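Local coordinates for citrate synthase (Metallosphaera sedula, PDB 6ABX), which catalyses the condensation of oxaloacetate with acetyl-CoA to give citrate and CoA, a step of the tricarboxylic acid cycle, at the interface of chains A and B. Numbering follows the deposited sequence. Chains: chain A/B, Citrate synthase.

The interface of chains A and B. Residues chain A 4, 7, 10, 352; chain B 7, 10-12.
B:Ile10, A:Pro352 and A:Leu7 bury the most surface in this patch of the two-fold interface of a citrate synthase dimer, the basic unit of the family. The N-terminal segments of both subunits meet here, and A:Pro352, just ahead of strand 353-356 near the C-terminus of chain A, joins them. B:Ile10 turns its CG2 methyl toward chain A by setting it anti to the backbone N (chi1 -58° for CG1). This methyl lies 3.9 Å from CD2 of A:Leu7 and also reaches the CB methylene of A:Arg4. On its backbone side, the carbonyl O of B:Ile10 packs 3.4 Å from CB of A:Pro352. The same proline CB faces CB of B:Leu7 at 3.8 Å and borders CG2 of B:Ile12, so this one methylene of the ring touches B:Ile10, B:Leu7 and B:Ile12. In A:Leu7, part of the short 3-10 helix 5-7, chi2 of 178° carries CD1 out away from CA toward B:Leu7, while CD2 branches off toward B:Ile12 and B:Ile10. CD1 meets CD1 of B:Leu7 tip to tip at 3.8 Å, a contact between equivalent residues of the two chains, while CD2 reaches across to CG2 of B:Ile12 at 3.7 Å. B:Leu7 sends its other methyl, CD2, to CG2 of A:Ile10, 3.9 Å away. With B:Leu7 cut back to an alanine, the CD1 methyl of A:Leu7 is likely to face a gap and CG2 of A:Ile10 to lose this packing partner. The patch centre lies about 20 Å from the active-site residue A:His253. Beside the apolar cluster, the backbone N of A:Arg4 donates a hydrogen bond to the carbonyl O of B:Ala11 at 2.9 Å. It is nearly straight at the hydrogen (170°) and tethers the N-terminal stretch of chain A to the start of strand 11-15 of chain B.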
ATOM      1  N   ARG A   4     -12.163  14.968 -10.296  1.00 23.63           N
ATOM      2  CA  ARG A   4     -12.568  13.619 -10.697  1.00 21.21           C
ATOM      3  C   ARG A   4     -12.451  12.721  -9.474  1.00 18.35           C
ATOM      4  O   ARG A   4     -11.648  11.812  -9.463  1.00 17.89           O
ATOM      5  CB  ARG A   4     -11.744  13.067 -11.862  1.00 23.07           C
ATOM      6  CG  ARG A   4     -11.791  13.910 -13.130  1.00 28.66           C
ATOM      7  CD  ARG A   4     -13.136  13.815 -13.845  1.00 30.11           C
ATOM      8  NE  ARG A   4     -13.004  14.318 -15.202  1.00 38.56           N
ATOM      9  CZ  ARG A   4     -13.769  15.260 -15.753  1.00 44.56           C
ATOM     10  NH1 ARG A   4     -13.281  16.035 -16.717  1.00 46.54           N
ATOM     11  NH2 ARG A   4     -15.009  15.426 -15.339  1.00 47.05           N
ATOM     12  N   LEU A   7     -12.024   8.837  -9.181  1.00 16.32           N
ATOM     13  CA  LEU A   7     -11.527   8.460 -10.518  1.00 16.85           C
ATOM     14  C   LEU A   7     -12.569   7.650 -11.287  1.00 18.43           C
ATOM     15  O   LEU A   7     -12.229   6.796 -12.123  1.00 16.44           O
ATOM     16  CB  LEU A   7     -10.222   7.680 -10.412  1.00 15.91           C
ATOM     17  CG  LEU A   7      -9.048   8.496  -9.888  1.00 16.27           C
ATOM     18  CD1 LEU A   7      -7.838   7.610  -9.773  1.00 16.39           C
ATOM     19  CD2 LEU A   7      -8.771   9.718 -10.809  1.00 16.55           C
ATOM     20  N   ILE A  10     -12.166   7.151 -15.118  1.00 18.87           N
ATOM     21  CA  ILE A  10     -10.832   7.620 -15.537  1.00 18.39           C
ATOM     22  C   ILE A  10      -9.940   6.402 -15.763  1.00 17.80           C
ATOM     23  O   ILE A  10      -9.722   5.571 -14.847  1.00 18.27           O
ATOM     24  CB  ILE A  10     -10.224   8.566 -14.477  1.00 18.47           C
ATOM     25  CG1 ILE A  10     -11.083   9.815 -14.272  1.00 20.30           C
ATOM     26  CG2 ILE A  10      -8.795   8.889 -14.842  1.00 19.25           C
ATOM     27  CD1 ILE A  10     -11.209  10.669 -15.538  1.00 23.07           C
ATOM     28  N   PRO A 352      -1.178  12.693  -9.188  1.00 15.08           N
ATOM     29  CA  PRO A 352      -2.308  13.579  -9.506  1.00 15.40           C
ATOM     30  C   PRO A 352      -2.179  14.931  -8.786  1.00 16.77           C
ATOM     31  O   PRO A 352      -1.100  15.263  -8.304  1.00 15.96           O
ATOM     32  CB  PRO A 352      -3.466  12.728  -9.030  1.00 15.94           C
ATOM     33  CG  PRO A 352      -2.911  12.072  -7.792  1.00 16.28           C
ATOM     34  CD  PRO A 352      -1.515  11.648  -8.194  1.00 15.58           C
TER
ATOM     35  N   LEU B   7      -2.050  10.214 -14.316  1.00 15.62           N
ATOM     36  CA  LEU B   7      -3.031  11.150 -13.739  1.00 17.42           C
ATOM     37  C   LEU B   7      -2.488  12.584 -13.737  1.00 16.67           C
ATOM     38  O   LEU B   7      -2.838  13.329 -12.862  1.00 16.76           O
ATOM     39  CB  LEU B   7      -3.408  10.754 -12.314  1.00 17.70           C
ATOM     40  CG  LEU B   7      -4.102   9.403 -12.189  1.00 18.72           C
ATOM     41  CD1 LEU B   7      -4.434   9.117 -10.737  1.00 17.44           C
ATOM     42  CD2 LEU B   7      -5.373   9.407 -13.062  1.00 19.25           C
ATOM     43  N   ILE B  10      -5.012  15.562 -13.183  1.00 24.37           N
ATOM     44  CA  ILE B  10      -6.289  15.132 -12.713  1.00 21.67           C
ATOM     45  C   ILE B  10      -6.377  15.471 -11.224  1.00 20.24           C
ATOM     46  O   ILE B  10      -5.505  15.054 -10.459  1.00 20.37           O
ATOM     47  CB  ILE B  10      -6.434  13.614 -12.930  1.00 22.28           C
ATOM     48  CG1 ILE B  10      -6.264  13.215 -14.395  1.00 23.78           C
ATOM     49  CG2 ILE B  10      -7.735  13.104 -12.336  1.00 21.79           C
ATOM     50  CD1 ILE B  10      -7.378  13.653 -15.305  1.00 26.94           C
ATOM     51  N   ALA B  11      -7.427  16.175 -10.815  1.00 18.38           N
ATOM     52  CA  ALA B  11      -7.615  16.517  -9.412  1.00 18.71           C
ATOM     53  C   ALA B  11      -8.426  15.394  -8.770  1.00 18.91           C
ATOM     54  O   ALA B  11      -9.479  15.060  -9.275  1.00 20.62           O
ATOM     55  CB  ALA B  11      -8.321  17.818  -9.208  1.00 19.68           C
ATOM     56  N   ILE B  12      -7.935  14.841  -7.663  1.00 17.43           N
ATOM     57  CA  ILE B  12      -8.636  13.719  -7.029  1.00 18.95           C
ATOM     58  C   ILE B  12      -9.331  14.130  -5.722  1.00 17.00           C
ATOM     59  O   ILE B  12     -10.091  13.327  -5.187  1.00 16.62           O
ATOM     60  CB  ILE B  12      -7.700  12.504  -6.889  1.00 22.57           C
ATOM     61  CG1 ILE B  12      -6.490  12.774  -6.016  1.00 23.37           C
ATOM     62  CG2 ILE B  12      -7.276  11.989  -8.251  1.00 23.43           C
ATOM     63  CD1 ILE B  12      -6.577  12.108  -4.703  1.00 31.42           C
TER